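Side-chain contacts in GEO10716p1 (Drosophila melanogaster, PDB 7BTG), which belongs to the low molecular weight protein tyrosine phosphatase family and, as an arginine phosphatase, probably removes phosphate from phosphorylated arginine: residues K2-S7 against R69-Q74; S14-A19 against Q54-Q59; I82-M85 against N89-E92. The protein carries 1 engineered substitution. All blocks are in the same frame, centred on the assembly; numbering follows the deposited sequence.

All three contacts are buried, but they serve different parts of the fold. Interactions 1 and 3, with centres about 10 Å apart, act on neighbouring strands of one parallel sheet, which are joined by the backbone pairs of Leu4 and Val6 with Phe83. Interaction 2 pairs two helices, its centre about 17 Å from that of interaction 1 and about 19 Å from that of interaction 3. The chemistry follows place: interaction 2 is wholly apolar, interaction 1 adds a partly exposed arginine to an aliphatic core, and interaction 3 alone has a hydrogen bond across its segments. Helix 13-27 links them, since Ala17 touches both Phe5 and Met85.

Interaction 1: K2-S7 against R69-Q74; sequences KVLFVS and RMISAQ. Engineered in segment 2-7: Ser7 (natural residue Cys). With PO4 (phosphate ion), chain B.
Leu4 and Ile71 meet methyl to methyl: Leu4 CD2 lies 3.8 Å from Ile71 CD1 and 4.0 Å from Ile71 CG1. Ile71 reaches this far because its CG1 branch is fully stretched, CG1 opposite the backbone N (chi1 -165°) and CD1 continuing the line (chi2 171°), which makes CD1 the leading atom. That same methyl touches Val6 more loosely, with Ile71 CD1 4.2 Å from Val6 CG2, and so bridges two residues of the strand. The other branch of Leu4 serves Arg69, Leu4 CD1 approaching Arg69 NH2 at 3.7 Å, obliquely to the guanidinium. An extended chain from CG to NE carries that group alongside the leucine, where salt bridges to Asp36 and Asp75 fix it.

The engineered Ser7 (Cys in the natural sequence), last residue of the segment, has OG 2.8 Å from phosphate O1, a bond left unsettled by another acceptor near the same proton. The phosphate is also held by Arg13 NE and the backbone N atoms of Gly9, Thr11 and Cys12, consistent with the C(X)5R phosphate-binding loop of this family.

Strand 2-7 runs between strands 34-39 and 81-84. Arg69 and Ile71 cover part of its Leu4 and Val6 face, while Phe5 packs against helix 13-27 on the other.

Interaction 2: S14-A19 against Q54-Q59; sequences SPMAEA and QQLLKQ
Met16 and Leu57 form the centre of this contact, and their CA atoms, 7.2 Å apart, are the nearest pair between the two segments. The bump is the forked end of Leu57. Met16 CG comes against the branch point and both methyls of that fork: it lies 3.8 Å from Leu57 CD1, with Leu57 CG and Leu57 CD2 only slightly farther off, at 3.9 and 4.0 Å. The methylene is thus seated on the branch point instead of touching a single methyl. The two side chains run at a slant to each other.

One turn along helix 13-27, Ala19 provides the floor of the hollow. Leu57 CD1 and Leu57 CD2 both lie 4.4 Å from Ala19 CB, so the fork is nearly centred over this small residue, and Met16 rises beside it as a wall. The segments 14-19 and 54-58 have axes 10.7 Å apart that run nearly parallel, at 21°, and at this spacing the long side chains of Leu57 and Met16 span the gap. In this low molecular weight phosphatase fold, helix 13-27 directly follows the phosphate-binding loop and packs on the sheet through Ala17, which touches Phe5; Met16 and Ala19 present another side to helix 51-58.

Farther out the fit is looser. Met16 SD is 4.5 Å from Leu56 CD2, and the methionine chain then bends at its last torsion (chi3 -59°), which swings CE away from Leu57. Phe135 of helix 133-154 touches both Met16 and Leu56 and bridges this margin of the groove, while Thr64 packs against Leu57.

Interaction 3: I82-M85 against N89-E92; sequences IFAM and NLLE
The turn from strand to helix in a beta-alpha-beta unit, strand 81-84, helix 87-99 and strand 107-110, is held here by Ala84 and Met85 against Asn89 and Leu90. Ala84 CB points at the first turn of the helix and fits closely: it is 3.5 Å from Leu90 N, 3.6 Å from Asn89 CB and 4.0 Å from Leu90 CB. The CA atoms of Ala84 and Leu90 are only 5.3 Å apart, an approach that the small alanine side chain permits.

The polar part of the contact belongs to Asn89. Its CG stands beside its own backbone N, opposite the carbonyl carbon (chi1 -53°), and this turns the amide back toward the end of the strand. Met85 N donates to Asn89 OD1 at 3.2 Å. The bond is bent, with 139° at the hydrogen, yet the donor lies in the carbonyl plane on a lone pair, at a C=O...N angle of 131°. A weak second bond reaches the same oxygen from Asp86 N, so two consecutive peptide N-H groups converge on it. With a leucine in place of Asn89 that oxygen is absent, and the N-H of Met85 would probably be left without this acceptor and the turn less firmly fixed.

Met85 CB also rests 3.6 Å from Asn89 OD1, but the rest of the methionine leads off toward Arg13 and Ala17. Met85 CG comes nearest the bound phosphate, about 6 Å from its closest atom, and SD and CE turn away from it. On the other flank Leu90 packs on Ile108 of the next strand. The weak bond from Asp86 N to Asn89 OD1 resembles one half of a capping box, and the Met85 bond adds a further grip at this first corner of a beta-alpha-beta crossover.

Interaction 1: K2-S7 against R69-Q74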
ATOM      1  N   LYS A   2      -1.161 -10.167  -7.913  1.00 40.61           N
ATOM      2  CA  LYS A   2       0.077  -9.550  -7.435  1.00 41.06           C
ATOM      3  C   LYS A   2      -0.145  -8.058  -7.199  1.00 39.88           C
ATOM      4  O   LYS A   2      -0.470  -7.318  -8.132  1.00 36.30           O
ATOM      5  CB  LYS A   2       1.214  -9.781  -8.434  1.00 42.13           C
ATOM      6  CG  LYS A   2       1.471 -11.253  -8.737  1.00 49.80           C
ATOM      7  CD  LYS A   2       2.894 -11.496  -9.244  1.00 47.38           C
ATOM      8  CE  LYS A   2       2.885 -12.055 -10.673  1.00 59.89           C
ATOM      9  NZ  LYS A   2       4.241 -12.030 -11.326  1.00 51.30           N
ATOM     10  N   VAL A   3       0.027  -7.614  -5.957  1.00 37.61           N
ATOM     11  CA  VAL A   3      -0.278  -6.242  -5.567  1.00 34.51           C
ATOM     12  C   VAL A   3       0.908  -5.670  -4.803  1.00 35.09           C
ATOM     13  O   VAL A   3       1.450  -6.331  -3.908  1.00 37.23           O
ATOM     14  CB  VAL A   3      -1.553  -6.154  -4.713  1.00 31.37           C
ATOM     15  CG1 VAL A   3      -1.747  -4.724  -4.198  1.00 31.00           C
ATOM     16  CG2 VAL A   3      -2.769  -6.581  -5.512  1.00 32.64           C
ATOM     17  N   LEU A   4       1.296  -4.441  -5.154  1.00 29.74           N
ATOM     18  CA  LEU A   4       2.374  -3.700  -4.501  1.00 30.84           C
ATOM     19  C   LEU A   4       1.815  -2.398  -3.936  1.00 27.15           C
ATOM     20  O   LEU A   4       1.277  -1.582  -4.687  1.00 26.83           O
ATOM     21  CB  LEU A   4       3.501  -3.405  -5.493  1.00 28.20           C
ATOM     22  CG  LEU A   4       4.731  -2.687  -4.936  1.00 27.90           C
ATOM     23  CD1 LEU A   4       5.508  -3.615  -4.023  1.00 31.57           C
ATOM     24  CD2 LEU A   4       5.606  -2.182  -6.085  1.00 30.51           C
ATOM     25  N   PHE A   5       1.927  -2.206  -2.619  1.00 22.38           N
ATOM     26  CA  PHE A   5       1.554  -0.938  -2.007  1.00 24.27           C
ATOM     27  C   PHE A   5       2.783  -0.035  -1.919  1.00 26.20           C
ATOM     28  O   PHE A   5       3.884  -0.499  -1.616  1.00 26.75           O
ATOM     29  CB  PHE A   5       0.958  -1.143  -0.616  1.00 26.56           C
ATOM     30  CG  PHE A   5      -0.393  -1.812  -0.620  1.00 30.03           C
ATOM     31  CD1 PHE A   5      -1.507  -1.138  -1.046  1.00 24.57           C
ATOM     32  CD2 PHE A   5      -0.545  -3.111  -0.153  1.00 33.84           C
ATOM     33  CE1 PHE A   5      -2.772  -1.749  -1.026  1.00 30.65           C
ATOM     34  CE2 PHE A   5      -1.808  -3.728  -0.128  1.00 29.99           C
ATOM     35  CZ  PHE A   5      -2.915  -3.040  -0.571  1.00 30.18           C
ATOM     36  N   VAL A   6       2.598   1.258  -2.192  1.00 28.56           N
ATOM     37  CA  VAL A   6       3.721   2.189  -2.254  1.00 25.70           C
ATOM     38  C   VAL A   6       3.432   3.412  -1.401  1.00 29.96           C
ATOM     39  O   VAL A   6       2.373   4.039  -1.532  1.00 28.06           O
ATOM     40  CB  VAL A   6       4.050   2.594  -3.696  1.00 27.62           C
ATOM     41  CG1 VAL A   6       5.136   3.701  -3.706  1.00 22.31           C
ATOM     42  CG2 VAL A   6       4.561   1.381  -4.441  1.00 22.01           C
ATOM     43  N   SER A   7       4.359   3.727  -0.497  1.00 27.50           N
ATOM     44  CA  SER A   7       4.331   4.956   0.274  1.00 22.51           C
ATOM     45  C   SER A   7       5.700   5.597   0.143  1.00 27.45           C
ATOM     46  O   SER A   7       6.635   4.975  -0.359  1.00 24.41           O
ATOM     47  CB  SER A   7       3.974   4.706   1.749  1.00 28.26           C
ATOM     48  OG  SER A   7       4.855   3.788   2.383  1.00 27.42           O
ATOM     49  N   ARG A  69      12.190  -1.088   1.581  1.00 28.71           N
ATOM     50  CA  ARG A  69      12.980  -1.214   0.364  1.00 33.29           C
ATOM     51  C   ARG A  69      12.483  -0.210  -0.669  1.00 36.27           C
ATOM     52  O   ARG A  69      11.367   0.309  -0.588  1.00 33.39           O
ATOM     53  CB  ARG A  69      12.938  -2.642  -0.226  1.00 31.84           C
ATOM     54  CG  ARG A  69      11.597  -3.021  -0.872  1.00 35.08           C
ATOM     55  CD  ARG A  69      11.647  -4.410  -1.497  1.00 36.00           C
ATOM     56  NE  ARG A  69      10.419  -4.763  -2.217  1.00 37.03           N
ATOM     57  CZ  ARG A  69      10.171  -4.421  -3.483  1.00 39.37           C
ATOM     58  NH1 ARG A  69      11.058  -3.698  -4.166  1.00 33.46           N
ATOM     59  NH2 ARG A  69       9.034  -4.795  -4.072  1.00 31.55           N
ATOM     60  N   MET A  70      13.345   0.071  -1.637  1.00 35.22           N
ATOM     61  CA  MET A  70      12.975   0.939  -2.736  1.00 37.95           C
ATOM     62  C   MET A  70      12.205   0.140  -3.768  1.00 35.10           C
ATOM     63  O   MET A  70      12.424  -1.058  -3.934  1.00 35.89           O
ATOM     64  CB  MET A  70      14.211   1.538  -3.398  1.00 34.93           C
ATOM     65  CG  MET A  70      15.047   2.429  -2.516  1.00 40.87           C
ATOM     66  SD  MET A  70      14.594   4.176  -2.636  1.00 53.85           S
ATOM     67  CE  MET A  70      13.718   4.246  -4.190  1.00 39.87           C
ATOM     68  N   ILE A  71      11.274   0.810  -4.450  1.00 34.86           N
ATOM     69  CA  ILE A  71      10.707   0.217  -5.645  1.00 33.89           C
ATOM     70  C   ILE A  71      11.805   0.149  -6.698  1.00 34.64           C
ATOM     71  O   ILE A  71      12.639   1.054  -6.808  1.00 32.23           O
ATOM     72  CB  ILE A  71       9.483   1.014  -6.136  1.00 31.31           C
ATOM     73  CG1 ILE A  71       8.691   0.195  -7.154  1.00 33.37           C
ATOM     74  CG2 ILE A  71       9.895   2.341  -6.764  1.00 28.72           C
ATOM     75  CD1 ILE A  71       7.373   0.802  -7.530  1.00 27.47           C
ATOM     76  N   SER A  72      11.849  -0.956  -7.432  1.00 34.41           N
ATOM     77  CA  SER A  72      12.779  -1.132  -8.537  1.00 31.32           C
ATOM     78  C   SER A  72      12.002  -1.158  -9.843  1.00 34.19           C
ATOM     79  O   SER A  72      10.774  -1.280  -9.863  1.00 35.61           O
ATOM     80  CB  SER A  72      13.584  -2.431  -8.373  1.00 40.01           C
ATOM     81  OG  SER A  72      12.725  -3.561  -8.418  1.00 36.88           O
ATOM     82  N   ALA A  73      12.737  -1.054 -10.945  1.00 29.10           N
ATOM     83  CA  ALA A  73      12.114  -1.185 -12.252  1.00 35.58           C
ATOM     84  C   ALA A  73      11.395  -2.527 -12.398  1.00 44.25           C
ATOM     85  O   ALA A  73      10.285  -2.584 -12.949  1.00 34.99           O
ATOM     86  CB  ALA A  73      13.171  -1.015 -13.338  1.00 38.18           C
ATOM     87  N   GLN A  74      12.010  -3.618 -11.903  1.00 39.50           N
ATOM     88  CA  GLN A  74      11.407  -4.947 -12.001  1.00 42.52           C
ATOM     89  C   GLN A  74      10.009  -4.970 -11.419  1.00 42.32           C
ATOM     90  O   GLN A  74       9.132  -5.684 -11.924  1.00 41.72           O
ATOM     91  CB  GLN A  74      12.264  -5.988 -11.270  1.00 45.53           C
ATOM     92  CG  GLN A  74      13.255  -6.731 -12.145  1.00 56.30           C
ATOM     93  CD  GLN A  74      12.615  -7.784 -13.049  1.00 62.63           C
ATOM     94  OE1 GLN A  74      11.394  -8.010 -13.030  1.00 56.77           O
ATOM     95  NE2 GLN A  74      13.453  -8.441 -13.848  1.00 64.59           N
TER
HETATM   96  P   PO4 B 201       5.172   6.136   4.903  1.00 32.55           P
HETATM   97  O1  PO4 B 201       5.869   4.794   4.776  1.00 27.02           O
HETATM   98  O2  PO4 B 201       5.677   6.846   6.132  1.00 30.18           O
HETATM   99  O3  PO4 B 201       3.678   6.011   5.079  1.00 28.69           O
HETATM  100  O4  PO4 B 201       5.391   6.969   3.641  1.00 26.22           O

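Interaction 2: S14-A19 against Q54-Q59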
ATOM      1  N   SER A  14       2.438   1.898   3.674  1.00 25.09           N
ATOM      2  CA  SER A  14       2.509   0.743   2.795  1.00 26.61           C
ATOM      3  C   SER A  14       2.683  -0.577   3.555  1.00 31.84           C
ATOM      4  O   SER A  14       2.052  -1.577   3.172  1.00 31.22           O
ATOM      5  CB  SER A  14       3.600   0.912   1.723  1.00 25.96           C
ATOM      6  OG  SER A  14       4.822   1.477   2.186  1.00 28.17           O
ATOM      7  N   PRO A  15       3.495  -0.656   4.617  1.00 32.90           N
ATOM      8  CA  PRO A  15       3.561  -1.938   5.341  1.00 27.99           C
ATOM      9  C   PRO A  15       2.254  -2.279   6.026  1.00 32.88           C
ATOM     10  O   PRO A  15       1.900  -3.460   6.123  1.00 36.50           O
ATOM     11  CB  PRO A  15       4.693  -1.727   6.359  1.00 31.40           C
ATOM     12  CG  PRO A  15       5.474  -0.556   5.852  1.00 32.83           C
ATOM     13  CD  PRO A  15       4.474   0.317   5.150  1.00 32.17           C
ATOM     14  N   MET A  16       1.522  -1.275   6.504  1.00 28.60           N
ATOM     15  CA  MET A  16       0.214  -1.539   7.089  1.00 37.36           C
ATOM     16  C   MET A  16      -0.739  -2.095   6.035  1.00 38.49           C
ATOM     17  O   MET A  16      -1.404  -3.120   6.248  1.00 36.19           O
ATOM     18  CB  MET A  16      -0.347  -0.261   7.715  1.00 33.49           C
ATOM     19  CG  MET A  16      -0.081  -0.133   9.198  1.00 36.40           C
ATOM     20  SD  MET A  16      -0.957   1.282   9.897  1.00 48.33           S
ATOM     21  CE  MET A  16      -0.258   2.606   8.926  1.00 41.30           C
ATOM     22  N   ALA A  17      -0.803  -1.435   4.877  1.00 34.43           N
ATOM     23  CA  ALA A  17      -1.615  -1.939   3.779  1.00 33.07           C
ATOM     24  C   ALA A  17      -1.219  -3.365   3.401  1.00 36.54           C
ATOM     25  O   ALA A  17      -2.082  -4.223   3.177  1.00 33.69           O
ATOM     26  CB  ALA A  17      -1.488  -1.001   2.573  1.00 22.92           C
ATOM     27  N   GLU A  18       0.082  -3.642   3.331  1.00 33.03           N
ATOM     28  CA  GLU A  18       0.515  -4.987   2.974  1.00 32.55           C
ATOM     29  C   GLU A  18      -0.035  -6.024   3.943  1.00 35.37           C
ATOM     30  O   GLU A  18      -0.579  -7.051   3.530  1.00 38.31           O
ATOM     31  CB  GLU A  18       2.034  -5.071   2.940  1.00 33.77           C
ATOM     32  CG  GLU A  18       2.515  -6.478   2.637  1.00 34.92           C
ATOM     33  CD  GLU A  18       4.016  -6.571   2.690  1.00 36.27           C
ATOM     34  OE1 GLU A  18       4.653  -5.506   2.756  1.00 32.57           O
ATOM     35  OE2 GLU A  18       4.557  -7.697   2.662  1.00 38.87           O
ATOM     36  N   ALA A  19       0.095  -5.764   5.239  1.00 33.99           N
ATOM     37  CA  ALA A  19      -0.329  -6.737   6.237  1.00 33.01           C
ATOM     38  C   ALA A  19      -1.851  -6.878   6.268  1.00 38.47           C
ATOM     39  O   ALA A  19      -2.375  -7.989   6.438  1.00 36.45           O
ATOM     40  CB  ALA A  19       0.197  -6.320   7.607  1.00 30.07           C
ATOM     41  N   GLN A  54       3.441  -1.099  13.946  1.00 45.77           N
ATOM     42  CA  GLN A  54       3.444  -2.507  14.332  1.00 45.15           C
ATOM     43  C   GLN A  54       2.598  -2.733  15.578  1.00 47.16           C
ATOM     44  O   GLN A  54       1.996  -3.805  15.743  1.00 50.52           O
ATOM     45  CB  GLN A  54       4.881  -2.985  14.562  1.00 49.06           C
ATOM     46  CG  GLN A  54       5.719  -3.065  13.293  1.00 44.40           C
ATOM     47  CD  GLN A  54       7.041  -3.802  13.493  1.00 47.57           C
ATOM     48  OE1 GLN A  54       8.062  -3.191  13.792  1.00 50.41           O
ATOM     49  NE2 GLN A  54       7.024  -5.120  13.316  1.00 46.62           N
ATOM     50  N   GLN A  55       2.531  -1.737  16.459  1.00 42.05           N
ATOM     51  CA  GLN A  55       1.666  -1.845  17.624  1.00 46.37           C
ATOM     52  C   GLN A  55       0.205  -1.824  17.214  1.00 51.07           C
ATOM     53  O   GLN A  55      -0.555  -2.746  17.540  1.00 51.33           O
ATOM     54  CB  GLN A  55       1.967  -0.722  18.614  1.00 46.89           C
ATOM     55  CG  GLN A  55       3.191  -1.016  19.470  1.00 54.13           C
ATOM     56  CD  GLN A  55       3.207  -2.453  19.998  1.00 61.76           C
ATOM     57  OE1 GLN A  55       2.526  -2.768  20.980  1.00 61.50           O
ATOM     58  NE2 GLN A  55       3.983  -3.332  19.340  1.00 54.49           N
ATOM     59  N   LEU A  56      -0.205  -0.785  16.486  1.00 45.30           N
ATOM     60  CA  LEU A  56      -1.577  -0.723  15.999  1.00 46.58           C
ATOM     61  C   LEU A  56      -1.954  -1.993  15.244  1.00 40.78           C
ATOM     62  O   LEU A  56      -3.066  -2.507  15.394  1.00 42.93           O
ATOM     63  CB  LEU A  56      -1.755   0.515  15.125  1.00 47.51           C
ATOM     64  CG  LEU A  56      -3.107   0.733  14.468  1.00 43.05           C
ATOM     65  CD1 LEU A  56      -4.198   0.735  15.521  1.00 47.66           C
ATOM     66  CD2 LEU A  56      -3.079   2.054  13.733  1.00 39.02           C
ATOM     67  N   LEU A  57      -1.025  -2.544  14.470  1.00 38.55           N
ATOM     68  CA  LEU A  57      -1.296  -3.791  13.766  1.00 40.91           C
ATOM     69  C   LEU A  57      -1.507  -4.952  14.736  1.00 48.05           C
ATOM     70  O   LEU A  57      -2.499  -5.680  14.630  1.00 48.60           O
ATOM     71  CB  LEU A  57      -0.158  -4.097  12.798  1.00 42.13           C
ATOM     72  CG  LEU A  57      -0.191  -3.249  11.528  1.00 42.83           C
ATOM     73  CD1 LEU A  57       1.095  -3.436  10.751  1.00 40.50           C
ATOM     74  CD2 LEU A  57      -1.398  -3.634  10.678  1.00 38.11           C
ATOM     75  N   LYS A  58      -0.572  -5.153  15.677  1.00 46.13           N
ATOM     76  CA  LYS A  58      -0.737  -6.199  16.686  1.00 47.69           C
ATOM     77  C   LYS A  58      -2.057  -6.052  17.428  1.00 47.97           C
ATOM     78  O   LYS A  58      -2.776  -7.035  17.640  1.00 50.75           O
ATOM     79  CB  LYS A  58       0.428  -6.176  17.678  1.00 54.45           C
ATOM     80  CG  LYS A  58       0.043  -6.668  19.086  1.00 58.07           C
ATOM     81  CD  LYS A  58       1.207  -6.685  20.058  1.00 58.78           C
ATOM     82  CE  LYS A  58       1.932  -8.025  20.045  1.00 61.08           C
ATOM     83  NZ  LYS A  58       3.045  -8.031  21.041  1.00 64.79           N
ATOM     84  N   GLN A  59      -2.396  -4.834  17.822  1.00 44.23           N
ATOM     85  CA  GLN A  59      -3.684  -4.574  18.435  1.00 45.12           C
ATOM     86  C   GLN A  59      -4.859  -5.024  17.562  1.00 48.90           C
ATOM     87  O   GLN A  59      -5.979  -5.130  18.072  1.00 52.12           O
ATOM     88  CB  GLN A  59      -3.745  -3.083  18.763  1.00 41.53           C
ATOM     89  CG  GLN A  59      -5.105  -2.470  18.924  1.00 48.93           C
ATOM     90  CD  GLN A  59      -5.005  -0.986  19.156  1.00 56.56           C
ATOM     91  OE1 GLN A  59      -4.024  -0.510  19.729  1.00 56.90           O
ATOM     92  NE2 GLN A  59      -6.004  -0.239  18.696  1.00 58.24           N
TER

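Interaction 3: I82-M85 against N89-E92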
ATOM      1  N   ILE A  82      -0.257  -1.487  -8.476  1.00 27.67           N
ATOM      2  CA  ILE A  82       0.649  -0.740  -7.611  1.00 28.06           C
ATOM      3  C   ILE A  82      -0.148   0.436  -7.068  1.00 24.00           C
ATOM      4  O   ILE A  82      -0.637   1.268  -7.840  1.00 29.74           O
ATOM      5  CB  ILE A  82       1.903  -0.262  -8.355  1.00 29.05           C
ATOM      6  CG1 ILE A  82       2.691  -1.450  -8.899  1.00 28.36           C
ATOM      7  CG2 ILE A  82       2.756   0.544  -7.439  1.00 27.86           C
ATOM      8  CD1 ILE A  82       3.895  -1.042  -9.719  1.00 28.50           C
ATOM      9  N   PHE A  83      -0.325   0.471  -5.758  1.00 23.92           N
ATOM     10  CA  PHE A  83      -1.188   1.439  -5.097  1.00 25.88           C
ATOM     11  C   PHE A  83      -0.343   2.521  -4.443  1.00 26.76           C
ATOM     12  O   PHE A  83       0.528   2.219  -3.623  1.00 26.18           O
ATOM     13  CB  PHE A  83      -2.073   0.757  -4.058  1.00 27.43           C
ATOM     14  CG  PHE A  83      -3.142  -0.114  -4.666  1.00 31.25           C
ATOM     15  CD1 PHE A  83      -4.095   0.438  -5.512  1.00 32.12           C
ATOM     16  CD2 PHE A  83      -3.188  -1.469  -4.404  1.00 30.25           C
ATOM     17  CE1 PHE A  83      -5.065  -0.343  -6.088  1.00 33.31           C
ATOM     18  CE2 PHE A  83      -4.160  -2.256  -4.974  1.00 32.32           C
ATOM     19  CZ  PHE A  83      -5.109  -1.687  -5.809  1.00 32.47           C
ATOM     20  N   ALA A  84      -0.603   3.768  -4.821  1.00 28.17           N
ATOM     21  CA  ALA A  84      -0.074   4.937  -4.137  1.00 27.70           C
ATOM     22  C   ALA A  84      -0.985   5.351  -2.985  1.00 27.35           C
ATOM     23  O   ALA A  84      -2.200   5.142  -3.019  1.00 29.41           O
ATOM     24  CB  ALA A  84       0.056   6.100  -5.130  1.00 27.52           C
ATOM     25  N   MET A  85      -0.391   5.947  -1.953  1.00 27.63           N
ATOM     26  CA  MET A  85      -1.192   6.535  -0.882  1.00 29.89           C
ATOM     27  C   MET A  85      -1.570   7.978  -1.177  1.00 30.80           C
ATOM     28  O   MET A  85      -2.645   8.431  -0.754  1.00 30.41           O
ATOM     29  CB  MET A  85      -0.426   6.474   0.445  1.00 23.94           C
ATOM     30  CG  MET A  85       0.064   5.099   0.775  1.00 25.40           C
ATOM     31  SD  MET A  85      -1.338   3.963   1.148  1.00 29.97           S
ATOM     32  CE  MET A  85      -0.593   2.424   0.625  1.00 25.93           C
ATOM     33  N   ASN A  89       2.996  10.377  -4.423  1.00 24.79           N
ATOM     34  CA  ASN A  89       3.431   9.026  -4.774  1.00 27.68           C
ATOM     35  C   ASN A  89       2.988   8.685  -6.185  1.00 25.14           C
ATOM     36  O   ASN A  89       3.774   8.177  -6.989  1.00 30.00           O
ATOM     37  CB  ASN A  89       2.851   7.947  -3.840  1.00 28.41           C
ATOM     38  CG  ASN A  89       3.072   8.192  -2.352  1.00 32.90           C
ATOM     39  OD1 ASN A  89       2.344   7.606  -1.536  1.00 31.86           O
ATOM     40  ND2 ASN A  89       4.065   8.999  -1.980  1.00 26.13           N
ATOM     41  N   LEU A  90       1.703   8.920  -6.482  1.00 25.60           N
ATOM     42  CA  LEU A  90       1.150   8.550  -7.781  1.00 30.41           C
ATOM     43  C   LEU A  90       1.947   9.184  -8.915  1.00 25.33           C
ATOM     44  O   LEU A  90       2.339   8.499  -9.863  1.00 24.60           O
ATOM     45  CB  LEU A  90      -0.323   8.962  -7.872  1.00 25.46           C
ATOM     46  CG  LEU A  90      -1.120   8.486  -9.085  1.00 23.75           C
ATOM     47  CD1 LEU A  90      -1.187   6.989  -9.104  1.00 23.85           C
ATOM     48  CD2 LEU A  90      -2.555   9.082  -9.040  1.00 26.29           C
ATOM     49  N   LEU A  91       2.205  10.490  -8.823  1.00 23.50           N
ATOM     50  CA  LEU A  91       2.913  11.187  -9.894  1.00 31.02           C
ATOM     51  C   LEU A  91       4.328  10.658 -10.063  1.00 29.14           C
ATOM     52  O   LEU A  91       4.807  10.521 -11.194  1.00 25.51           O
ATOM     53  CB  LEU A  91       2.953  12.694  -9.636  1.00 25.89           C
ATOM     54  CG  LEU A  91       1.638  13.443  -9.778  1.00 34.04           C
ATOM     55  CD1 LEU A  91       1.918  14.912 -10.003  1.00 35.18           C
ATOM     56  CD2 LEU A  91       0.836  12.868 -10.916  1.00 33.57           C
ATOM     57  N   GLU A  92       5.018  10.363  -8.953  1.00 25.13           N
ATOM     58  CA  GLU A  92       6.366   9.834  -9.082  1.00 23.49           C
ATOM     59  C   GLU A  92       6.330   8.448  -9.699  1.00 31.24           C
ATOM     60  O   GLU A  92       7.214   8.096 -10.493  1.00 28.42           O
ATOM     61  CB  GLU A  92       7.074   9.801  -7.728  1.00 22.56           C
ATOM     62  CG  GLU A  92       7.193  11.169  -7.067  1.00 29.97           C
ATOM     63  CD  GLU A  92       8.045  11.165  -5.802  1.00 31.69           C
ATOM     64  OE1 GLU A  92       8.685  10.143  -5.494  1.00 29.69           O
ATOM     65  OE2 GLU A  92       8.095  12.214  -5.134  1.00 36.45           O
TER